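Local coordinates for protein alkaline phosphatase D (Bacillus subtilis, PDB 2YEQ) that hydrolyses phosphate esters, acting as a secreted alkaline phosphatase and phosphodiesterase whose active site holds iron and calcium, at residues L149-Y154 / T207-E212; S5-T10 / G95-P100; S398-A403 / F475-D480. One frame throughout, in Å; residues are numbered along the deposited sequence.

How the contacts relate
From the N terminus, contact 2 closes first: it brings the lead-in loop at 5-10 against the start of strand 97-105, the edge strand of the four-stranded antiparallel sheet. Contact 1 follows, joining the loops after strands 145-148 and 203-206, parallel neighbours in the ten-stranded mixed sheet, at the metal centre. Contact 3 comes last and packs strand 400-406 of the seven-stranded sheet against the end of strand 470-477, which belongs to the ten-stranded sheet. The three loops run in series, with none nested or crossed. Contact 1 lies near the middle of the molecule; contacts 2 and 3, their centres about 49 Å apart, lie on opposite sides of the chain's centre.

Contact 1 (L149-Y154 / T207-E212); sequences LGDYIY and TWDDHE. With CA (calcium ion), chain B; FE (Fe (III) ion), chain C; CA (calcium ion), chain D.
The iron-calcium active site of this calcineurin-like phosphatase is built where D151 and Y154 meet D209, D210 and H211. D151 OD2 bridges the iron and the first calcium, 2.2 Å from the iron and 2.5 Å from that calcium. D209 OD2 and D210 OD1 bind the same calcium, as does D380, and D210 OD2 binds a second calcium. Y154 OH is an iron ligand, with C124 and H382. Y154 OH also hydrogen-bonds to S412, D209 OD1 makes a salt bridge to R279, and the H211 ring hydrogen-bonds to E155. Y154 obliquely overlaps the H211 ring, its CD2 3.3 Å above the centre of one H211 face, planes 31° apart. The backbone N of H211 donates a hydrogen bond of 3.1 Å to D151 OD1, from above the carboxylate plane. The buried E212 carboxylate grips backbone: OE1 takes D151 N (3.0 Å) and D209 N from opposite faces of its plane, and OE2 takes Y152 N in a nearly straight bond (169°). At G150 a CB would clash with D209 CB. First-shell D151 is thus positioned through its backbone by E212 and through OD1 by the backbone N of H211, while the metals probably offset the crowding of carboxylates.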
loop_
_atom_site.group_PDB
_atom_site.type_symbol
_atom_site.label_atom_id
_atom_site.label_comp_id
_atom_site.label_asym_id
_atom_site.label_seq_id
_atom_site.Cartn_x
_atom_site.Cartn_y
_atom_site.Cartn_z
ATOM N N LEU A 149 0.325 0.177 -0.692
ATOM C CA LEU A 149 -1.108 0.328 -0.987
ATOM C C LEU A 149 -2.016 0.089 0.222
ATOM O O LEU A 149 -3.241 0.002 0.064
ATOM C CB LEU A 149 -1.529 -0.631 -2.099
ATOM C CG LEU A 149 -0.775 -0.470 -3.427
ATOM C CD1 LEU A 149 -1.350 -1.460 -4.464
ATOM C CD2 LEU A 149 -0.786 0.959 -3.934
ATOM N N GLY A 150 -1.421 -0.065 1.405
ATOM C CA GLY A 150 -2.192 -0.035 2.687
ATOM C C GLY A 150 -1.897 -1.180 3.633
ATOM O O GLY A 150 -1.189 -2.132 3.290
ATOM N N ASP A 151 -2.504 -1.089 4.827
ATOM C CA ASP A 151 -2.269 -1.969 5.929
ATOM C C ASP A 151 -0.760 -2.037 6.200
ATOM O O ASP A 151 -0.200 -3.099 6.388
ATOM C CB ASP A 151 -2.872 -3.345 5.704
ATOM C CG ASP A 151 -4.406 -3.343 5.668
ATOM O OD1 ASP A 151 -5.021 -2.270 5.750
ATOM O OD2 ASP A 151 -4.979 -4.462 5.498
ATOM N N TYR A 152 -0.139 -0.865 6.213
ATOM C CA TYR A 152 1.250 -0.728 6.627
ATOM C C TYR A 152 1.446 -1.047 8.109
ATOM O O TYR A 152 2.507 -1.561 8.487
ATOM C CB TYR A 152 1.726 0.672 6.322
ATOM C CG TYR A 152 3.205 0.902 6.475
ATOM C CD1 TYR A 152 3.768 1.124 7.725
ATOM C CD2 TYR A 152 4.046 0.947 5.356
ATOM C CE1 TYR A 152 5.143 1.370 7.871
ATOM C CE2 TYR A 152 5.438 1.195 5.497
ATOM C CZ TYR A 152 5.967 1.401 6.762
ATOM O OH TYR A 152 7.311 1.639 6.917
ATOM N N ILE A 153 0.455 -0.706 8.945
ATOM C CA ILE A 153 0.351 -1.238 10.307
ATOM C C ILE A 153 -1.012 -1.877 10.490
ATOM O O ILE A 153 -1.897 -1.652 9.666
ATOM C CB ILE A 153 0.507 -0.151 11.403
ATOM C CG1 ILE A 153 -0.630 0.887 11.315
ATOM C CG2 ILE A 153 1.886 0.523 11.315
ATOM C CD1 ILE A 153 -0.793 1.743 12.591
ATOM N N TYR A 154 -1.149 -2.700 11.536
ATOM C CA TYR A 154 -2.432 -3.210 11.999
ATOM C C TYR A 154 -2.604 -2.701 13.443
ATOM O O TYR A 154 -1.609 -2.437 14.138
ATOM C CB TYR A 154 -2.518 -4.746 11.941
ATOM C CG TYR A 154 -2.649 -5.287 10.525
ATOM C CD1 TYR A 154 -1.584 -5.183 9.613
ATOM C CD2 TYR A 154 -3.837 -5.846 10.084
ATOM C CE1 TYR A 154 -1.691 -5.645 8.314
ATOM C CE2 TYR A 154 -3.970 -6.328 8.770
ATOM C CZ TYR A 154 -2.898 -6.203 7.885
ATOM O OH TYR A 154 -2.991 -6.678 6.609
ATOM N N THR A 207 0.069 5.015 0.185
ATOM C CA THR A 207 -1.322 5.351 0.465
ATOM C C THR A 207 -1.848 4.307 1.408
ATOM O O THR A 207 -1.316 3.197 1.452
ATOM C CB THR A 207 -2.171 5.464 -0.816
ATOM O OG1 THR A 207 -3.472 5.926 -0.461
ATOM C CG2 THR A 207 -2.226 4.097 -1.606
ATOM N N TRP A 208 -2.844 4.655 2.222
ATOM C CA TRP A 208 -3.257 3.771 3.322
ATOM C C TRP A 208 -4.485 2.985 2.913
ATOM O O TRP A 208 -5.127 3.319 1.930
ATOM C CB TRP A 208 -3.567 4.587 4.594
ATOM C CG TRP A 208 -4.448 5.765 4.403
ATOM C CD1 TRP A 208 -5.564 5.856 3.621
ATOM C CD2 TRP A 208 -4.291 7.044 5.030
ATOM N NE1 TRP A 208 -6.102 7.125 3.718
ATOM C CE2 TRP A 208 -5.344 7.867 4.579
ATOM C CE3 TRP A 208 -3.373 7.566 5.946
ATOM C CZ2 TRP A 208 -5.487 9.188 4.991
ATOM C CZ3 TRP A 208 -3.507 8.876 6.350
ATOM C CH2 TRP A 208 -4.572 9.678 5.879
ATOM N N ASP A 209 -4.809 1.960 3.677
ATOM C CA ASP A 209 -6.112 1.311 3.598
ATOM C C ASP A 209 -6.743 1.393 4.996
ATOM O O ASP A 209 -6.640 2.452 5.634
ATOM C CB ASP A 209 -6.035 -0.133 3.063
ATOM C CG ASP A 209 -7.420 -0.699 2.692
ATOM O OD1 ASP A 209 -8.278 0.081 2.180
ATOM O OD2 ASP A 209 -7.659 -1.929 2.967
ATOM N N ASP A 210 -7.370 0.331 5.482
ATOM C CA ASP A 210 -8.163 0.441 6.736
ATOM C C ASP A 210 -7.349 0.309 8.000
ATOM O O ASP A 210 -7.600 1.039 8.960
ATOM C CB ASP A 210 -9.361 -0.530 6.796
ATOM C CG ASP A 210 -9.016 -1.954 6.445
ATOM O OD1 ASP A 210 -7.989 -2.190 5.740
ATOM O OD2 ASP A 210 -9.770 -2.865 6.863
ATOM N N HIS A 211 -6.375 -0.607 8.010
ATOM C CA HIS A 211 -5.703 -0.959 9.237
ATOM C C HIS A 211 -4.718 0.069 9.774
ATOM O O HIS A 211 -4.293 -0.045 10.928
ATOM C CB HIS A 211 -5.082 -2.332 9.137
ATOM C CG HIS A 211 -6.070 -3.454 9.227
ATOM N ND1 HIS A 211 -6.730 -3.779 10.398
ATOM C CD2 HIS A 211 -6.462 -4.368 8.306
ATOM C CE1 HIS A 211 -7.471 -4.856 10.192
ATOM N NE2 HIS A 211 -7.343 -5.221 8.927
ATOM N N GLU A 212 -4.405 1.100 8.986
ATOM C CA GLU A 212 -3.717 2.257 9.529
ATOM C C GLU A 212 -4.583 2.995 10.594
ATOM O O GLU A 212 -4.051 3.805 11.349
ATOM C CB GLU A 212 -3.380 3.229 8.423
ATOM C CG GLU A 212 -2.140 2.800 7.633
ATOM C CD GLU A 212 -2.403 1.924 6.400
ATOM O OE1 GLU A 212 -3.517 1.365 6.198
ATOM O OE2 GLU A 212 -1.416 1.778 5.616
HETATM CA CA CA B . -7.033 -3.741 4.235
HETATM FE FE FE C . -4.408 -6.516 5.212
HETATM CA CA CA D . -10.190 -5.084 6.522
HETATM O O HOH W 1 -4.985 -3.424 2.713
HETATM O O HOH W 2 -10.571 -7.273 6.336
HETATM O O HOH W 3 -10.542 -4.724 4.215
#

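Contact 2 (S5-T10 / G95-P100); sequences SSYPFT and GHELSP. With PE5 (3,6,9,12,15,18,21,24-octaoxahexacosan-1-ol), chain Y.
E97, at the start of edge strand 97-105, meets Y7 and P8 of the N-terminal lead-in. Its CB and CG lie against the proline ring, E97 CG coming within 3.8 Å of P8 CD. The side chain then bends at chi2. Its OE1 lies at the edge of the Y7 ring, 3.6 Å from Y7 CD1, with the carboxylate plane steeply inclined to the ring. The backbone oxygen of E97 faces the edge of the F9 ring instead, close to its plane.

At L98 the backbone does the work. Y7 OH donates a hydrogen bond of 2.6 Å to L98 O, in the carbonyl plane and on a lone pair, with a C=O...donor angle of 138°. Y7 has CG anti to its backbone N (chi1 -178°), and its hydroxyl end comes closer to strand 97-105 than the start of the side chain does.

S99 supplies the cover for F9. Its CB stands 3.7 Å from the ring centroid and only 6° off the normal, a CH-pi contact over the middle of the face, while S99 N approaches F9 CE2 to 3.4 Å. The hydroxyl of S99 has other business: OG donates to P100 O and is also hydrogen-bonded to F92 N on the adjoining strand 87-94.

P100 closes the row with its CD, 3.2 Å from Y7 OH and 4.1 Å from F9 CB. The F9 side chain also touches T94 of strand 87-94 and L29, and F9 is itself the centre of an inverse gamma turn.

The contact is therefore mainly apolar, lying along the outer strand of the antiparallel sheet in the N-terminal domain. Its one direct hydrogen bond, from phenol to carbonyl, ties Y7 to the backbone of L98, so this link does not depend on the leucine side chain.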
loop_
_atom_site.group_PDB
_atom_site.type_symbol
_atom_site.label_atom_id
_atom_site.label_comp_id
_atom_site.label_asym_id
_atom_site.label_seq_id
_atom_site.Cartn_x
_atom_site.Cartn_y
_atom_site.Cartn_z
ATOM N N SER A 5 21.753 9.255 24.774
ATOM C CA SER A 5 22.163 8.109 25.554
ATOM C C SER A 5 22.011 6.823 24.726
ATOM O O SER A 5 22.530 5.764 25.083
ATOM C CB SER A 5 21.353 8.054 26.860
ATOM O OG SER A 5 19.982 8.037 26.580
ATOM N N SER A 6 21.319 6.922 23.597
ATOM C CA SER A 6 21.190 5.786 22.697
ATOM C C SER A 6 21.050 6.288 21.267
ATOM O O SER A 6 20.650 7.424 21.040
ATOM C CB SER A 6 19.986 4.937 23.098
ATOM O OG SER A 6 20.178 3.634 22.622
ATOM N N TYR A 7 21.440 5.460 20.307
ATOM C CA TYR A 7 21.440 5.850 18.894
ATOM C C TYR A 7 20.018 6.292 18.478
ATOM O O TYR A 7 19.072 5.548 18.686
ATOM C CB TYR A 7 21.874 4.655 18.057
ATOM C CG TYR A 7 21.952 4.954 16.595
ATOM C CD1 TYR A 7 22.874 5.878 16.119
ATOM C CD2 TYR A 7 21.101 4.335 15.677
ATOM C CE1 TYR A 7 22.976 6.160 14.791
ATOM C CE2 TYR A 7 21.190 4.629 14.315
ATOM C CZ TYR A 7 22.136 5.531 13.882
ATOM O OH TYR A 7 22.251 5.878 12.539
ATOM N N PRO A 8 19.864 7.499 17.960
ATOM C CA PRO A 8 18.498 8.036 17.790
ATOM C C PRO A 8 17.748 7.570 16.532
ATOM O O PRO A 8 16.501 7.614 16.489
ATOM C CB PRO A 8 18.709 9.540 17.794
ATOM C CG PRO A 8 20.125 9.747 17.366
ATOM C CD PRO A 8 20.882 8.569 17.883
ATOM N N PHE A 9 18.469 7.111 15.518
ATOM C CA PHE A 9 17.833 6.796 14.232
ATOM C C PHE A 9 17.417 5.320 14.179
ATOM O O PHE A 9 17.759 4.604 13.246
ATOM C CB PHE A 9 18.767 7.140 13.068
ATOM C CG PHE A 9 19.184 8.593 13.015
ATOM C CD1 PHE A 9 18.303 9.573 12.573
ATOM C CD2 PHE A 9 20.463 8.976 13.376
ATOM C CE1 PHE A 9 18.676 10.889 12.506
ATOM C CE2 PHE A 9 20.857 10.325 13.310
ATOM C CZ PHE A 9 19.973 11.269 12.863
ATOM N N THR A 10 16.675 4.882 15.191
ATOM C CA THR A 10 16.268 3.490 15.350
ATOM C C THR A 10 15.242 3.074 14.288
ATOM O O THR A 10 15.007 1.882 14.094
ATOM C CB THR A 10 15.606 3.296 16.737
ATOM O OG1 THR A 10 14.530 4.259 16.862
ATOM C CG2 THR A 10 16.648 3.511 17.899
ATOM N N GLY A 95 23.500 16.434 16.400
ATOM C CA GLY A 95 24.687 16.525 17.230
ATOM C C GLY A 95 25.806 15.877 16.446
ATOM O O GLY A 95 26.102 16.259 15.306
ATOM N N HIS A 96 26.373 14.837 17.024
ATOM C CA HIS A 96 27.423 14.071 16.383
ATOM C C HIS A 96 26.888 12.768 15.770
ATOM O O HIS A 96 27.650 12.025 15.151
ATOM C CB HIS A 96 28.531 13.773 17.406
ATOM C CG HIS A 96 29.039 14.995 18.105
ATOM N ND1 HIS A 96 30.104 15.734 17.633
ATOM C CD2 HIS A 96 28.595 15.633 19.216
ATOM C CE1 HIS A 96 30.309 16.763 18.441
ATOM N NE2 HIS A 96 29.400 16.731 19.401
ATOM N N GLU A 97 25.601 12.482 15.959
ATOM C CA GLU A 97 25.023 11.200 15.521
ATOM C C GLU A 97 24.698 11.236 14.024
ATOM O O GLU A 97 24.150 12.223 13.538
ATOM C CB GLU A 97 23.755 10.855 16.316
ATOM C CG GLU A 97 23.929 10.797 17.836
ATOM C CD GLU A 97 24.673 9.568 18.319
ATOM O OE1 GLU A 97 24.720 8.545 17.577
ATOM O OE2 GLU A 97 25.208 9.634 19.458
ATOM N N LEU A 98 25.055 10.172 13.307
ATOM C CA LEU A 98 24.799 10.071 11.863
ATOM C C LEU A 98 23.769 8.989 11.556
ATOM O O LEU A 98 23.829 7.896 12.093
ATOM C CB LEU A 98 26.075 9.716 11.113
ATOM C CG LEU A 98 27.107 10.801 10.894
ATOM C CD1 LEU A 98 28.358 10.157 10.257
ATOM C CD2 LEU A 98 26.539 11.901 9.996
ATOM N N SER A 99 22.822 9.307 10.681
ATOM C CA SER A 99 21.839 8.327 10.219
ATOM C C SER A 99 22.469 7.338 9.243
ATOM O O SER A 99 23.528 7.604 8.658
ATOM C CB SER A 99 20.666 9.037 9.529
ATOM O OG SER A 99 21.004 9.513 8.220
ATOM N N PRO A 100 21.826 6.192 9.042
ATOM C CA PRO A 100 22.120 5.439 7.828
ATOM C C PRO A 100 22.009 6.314 6.573
ATOM O O PRO A 100 21.279 7.311 6.543
ATOM C CB PRO A 100 21.043 4.357 7.811
ATOM C CG PRO A 100 20.505 4.302 9.191
ATOM C CD PRO A 100 20.643 5.658 9.734
HETATM C C50 PE5 Y . 19.109 16.492 23.098
HETATM O O1 PE5 Y . 18.532 15.179 23.009
HETATM C C1 PE5 Y . 18.588 14.451 24.249
HETATM C C2 PE5 Y . 18.210 12.977 24.060
HETATM O O2 PE5 Y . 18.670 12.112 25.125
HETATM C C3 PE5 Y . 18.145 10.774 25.060
HETATM C C4 PE5 Y . 18.824 9.940 23.992
#

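Contact 3 (S398-A403 / F475-D480); sequences SKIFGA and FVYQKD
Y477 and I400 form the close part of this contact, where the end of strand 470-477 leans on strand 400-406. The I400 side chain and the tyrosine lie alongside each other, pointing opposite ways, and I400 CG2 meets Y477 CE1 at 3.8 Å. Y477 has CG anti to its backbone N (chi1 172°), and its ring lies across the backbone at G402. G402 C sits 4.2 Å above one face, offset toward the rim, and G402 CA is 3.8 Å from Y477 CZ. On the opposite face K479 N stands 3.5 Å above the ring centre, where the chain turns back after the strand. The ring is thus held between the facing strand and its own chain.

F401 and G402 form a classic beta bulge, both facing L389 of the neighbouring strand 384-390. The phenol reaches this bulge, with Y477 OH 3.6 Å from G402 N, but its hydrogen bond goes elsewhere, to N372 O.

Near the base of the ring and beyond it the packing slackens. A403 CB comes no nearer than 4.5 Å to Y477 CG, and I400 CB is also 4.5 Å from D480 O. D480 is partly exposed and its CB turns away from strand 400-406; its carboxylate is held locally by T482 and by a salt bridge to R485.

An alanine at Y477 would probably open a gap beside I400 and G402 and leave N372 O without its phenol partner.

The two strands belong to different sheets; their segments 400-403 and 475-477 run at 142° to each other, N to C, with no hydrogen bond between the two sides of the contact. What joins them here is van der Waals packing around one buried ring, whose polar end is satisfied by N372, outside both segments.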
loop_
_atom_site.group_PDB
_atom_site.type_symbol
_atom_site.label_atom_id
_atom_site.label_comp_id
_atom_site.label_asym_id
_atom_site.label_seq_id
_atom_site.Cartn_x
_atom_site.Cartn_y
_atom_site.Cartn_z
ATOM N N SER A 398 -16.534 -8.157 -24.622
ATOM C CA SER A 398 -16.415 -6.698 -24.703
ATOM C C SER A 398 -14.936 -6.288 -24.770
ATOM O O SER A 398 -14.038 -7.048 -24.459
ATOM C CB SER A 398 -17.087 -5.991 -23.508
ATOM O OG SER A 398 -16.682 -6.606 -22.293
ATOM N N LYS A 399 -14.711 -5.060 -25.181
ATOM C CA LYS A 399 -13.387 -4.531 -25.330
ATOM C C LYS A 399 -12.603 -4.479 -23.984
ATOM O O LYS A 399 -13.125 -4.066 -22.937
ATOM C CB LYS A 399 -13.503 -3.130 -25.908
ATOM C CG LYS A 399 -12.178 -2.564 -26.364
ATOM C CD LYS A 399 -12.115 -1.071 -26.178
ATOM C CE LYS A 399 -10.696 -0.554 -26.412
ATOM N NZ LYS A 399 -10.690 0.815 -26.979
ATOM N N ILE A 400 -11.343 -4.892 -24.037
ATOM C CA ILE A 400 -10.450 -4.822 -22.881
ATOM C C ILE A 400 -9.865 -3.421 -22.779
ATOM O O ILE A 400 -9.216 -2.935 -23.707
ATOM C CB ILE A 400 -9.375 -5.878 -22.955
ATOM C CG1 ILE A 400 -10.011 -7.249 -22.755
ATOM C CG2 ILE A 400 -8.264 -5.629 -21.885
ATOM C CD1 ILE A 400 -9.066 -8.416 -22.948
ATOM N N PHE A 401 -10.151 -2.723 -21.674
ATOM C CA PHE A 401 -9.620 -1.385 -21.492
ATOM C C PHE A 401 -8.340 -1.400 -20.641
ATOM O O PHE A 401 -7.656 -0.386 -20.517
ATOM C CB PHE A 401 -10.675 -0.401 -20.936
ATOM C CG PHE A 401 -11.054 -0.622 -19.494
ATOM C CD1 PHE A 401 -10.320 -0.037 -18.469
ATOM C CD2 PHE A 401 -12.182 -1.356 -19.166
ATOM C CE1 PHE A 401 -10.695 -0.204 -17.144
ATOM C CE2 PHE A 401 -12.567 -1.524 -17.848
ATOM C CZ PHE A 401 -11.815 -0.964 -16.830
ATOM N N GLY A 402 -8.018 -2.533 -20.057
ATOM C CA GLY A 402 -6.832 -2.591 -19.208
ATOM C C GLY A 402 -6.697 -3.863 -18.445
ATOM O O GLY A 402 -7.266 -4.886 -18.810
ATOM N N ALA A 403 -5.956 -3.793 -17.343
ATOM C CA ALA A 403 -5.688 -4.949 -16.503
ATOM C C ALA A 403 -5.596 -4.531 -15.031
ATOM O O ALA A 403 -5.271 -3.386 -14.739
ATOM C CB ALA A 403 -4.367 -5.613 -16.907
ATOM N N PHE A 475 3.190 -11.829 -16.193
ATOM C CA PHE A 475 2.150 -11.513 -17.180
ATOM C C PHE A 475 2.533 -10.271 -17.896
ATOM O O PHE A 475 3.122 -9.357 -17.306
ATOM C CB PHE A 475 0.770 -11.350 -16.503
ATOM C CG PHE A 475 0.243 -12.618 -15.903
ATOM C CD1 PHE A 475 0.551 -12.966 -14.602
ATOM C CD2 PHE A 475 -0.562 -13.461 -16.637
ATOM C CE1 PHE A 475 0.086 -14.142 -14.061
ATOM C CE2 PHE A 475 -1.047 -14.623 -16.092
ATOM C CZ PHE A 475 -0.708 -14.981 -14.816
ATOM N N VAL A 476 2.240 -10.228 -19.192
ATOM C CA VAL A 476 2.395 -9.022 -19.959
ATOM C C VAL A 476 1.057 -8.571 -20.563
ATOM O O VAL A 476 0.251 -9.399 -20.953
ATOM C CB VAL A 476 3.423 -9.246 -21.088
ATOM C CG1 VAL A 476 3.438 -8.061 -22.011
ATOM C CG2 VAL A 476 4.790 -9.460 -20.505
ATOM N N TYR A 477 0.836 -7.257 -20.630
ATOM C CA TYR A 477 -0.344 -6.695 -21.278
ATOM C C TYR A 477 0.156 -5.761 -22.337
ATOM O O TYR A 477 1.016 -4.919 -22.078
ATOM C CB TYR A 477 -1.268 -5.970 -20.269
ATOM C CG TYR A 477 -2.413 -5.189 -20.894
ATOM C CD1 TYR A 477 -3.463 -5.834 -21.523
ATOM C CD2 TYR A 477 -2.426 -3.806 -20.878
ATOM C CE1 TYR A 477 -4.518 -5.109 -22.117
ATOM C CE2 TYR A 477 -3.483 -3.077 -21.443
ATOM C CZ TYR A 477 -4.525 -3.739 -22.053
ATOM O OH TYR A 477 -5.541 -3.015 -22.630
ATOM N N GLN A 478 -0.382 -5.893 -23.542
ATOM C CA GLN A 478 0.076 -5.105 -24.671
ATOM C C GLN A 478 -0.973 -4.250 -25.376
ATOM O O GLN A 478 -0.784 -3.893 -26.530
ATOM C CB GLN A 478 0.723 -6.037 -25.679
ATOM C CG GLN A 478 2.016 -6.578 -25.199
ATOM C CD GLN A 478 2.614 -7.621 -26.127
ATOM O OE1 GLN A 478 1.949 -8.144 -27.025
ATOM N NE2 GLN A 478 3.877 -7.941 -25.896
ATOM N N LYS A 479 -2.039 -3.867 -24.694
ATOM C CA LYS A 479 -2.990 -2.906 -25.268
ATOM C C LYS A 479 -3.628 -3.465 -26.544
ATOM O O LYS A 479 -3.605 -2.846 -27.604
ATOM C CB LYS A 479 -2.323 -1.556 -25.564
ATOM C CG LYS A 479 -1.554 -0.947 -24.399
ATOM C CD LYS A 479 -1.394 0.562 -24.581
ATOM C CE LYS A 479 -0.037 1.052 -24.157
ATOM N NZ LYS A 479 0.184 2.455 -24.539
ATOM N N ASP A 480 -4.158 -4.665 -26.432
ATOM C CA ASP A 480 -4.916 -5.268 -27.506
ATOM C C ASP A 480 -5.889 -6.228 -26.864
ATOM O O ASP A 480 -5.827 -6.471 -25.636
ATOM C CB ASP A 480 -3.998 -5.953 -28.540
ATOM C CG ASP A 480 -3.102 -7.057 -27.942
ATOM O OD1 ASP A 480 -3.500 -7.764 -26.997
ATOM O OD2 ASP A 480 -1.979 -7.254 -28.458
#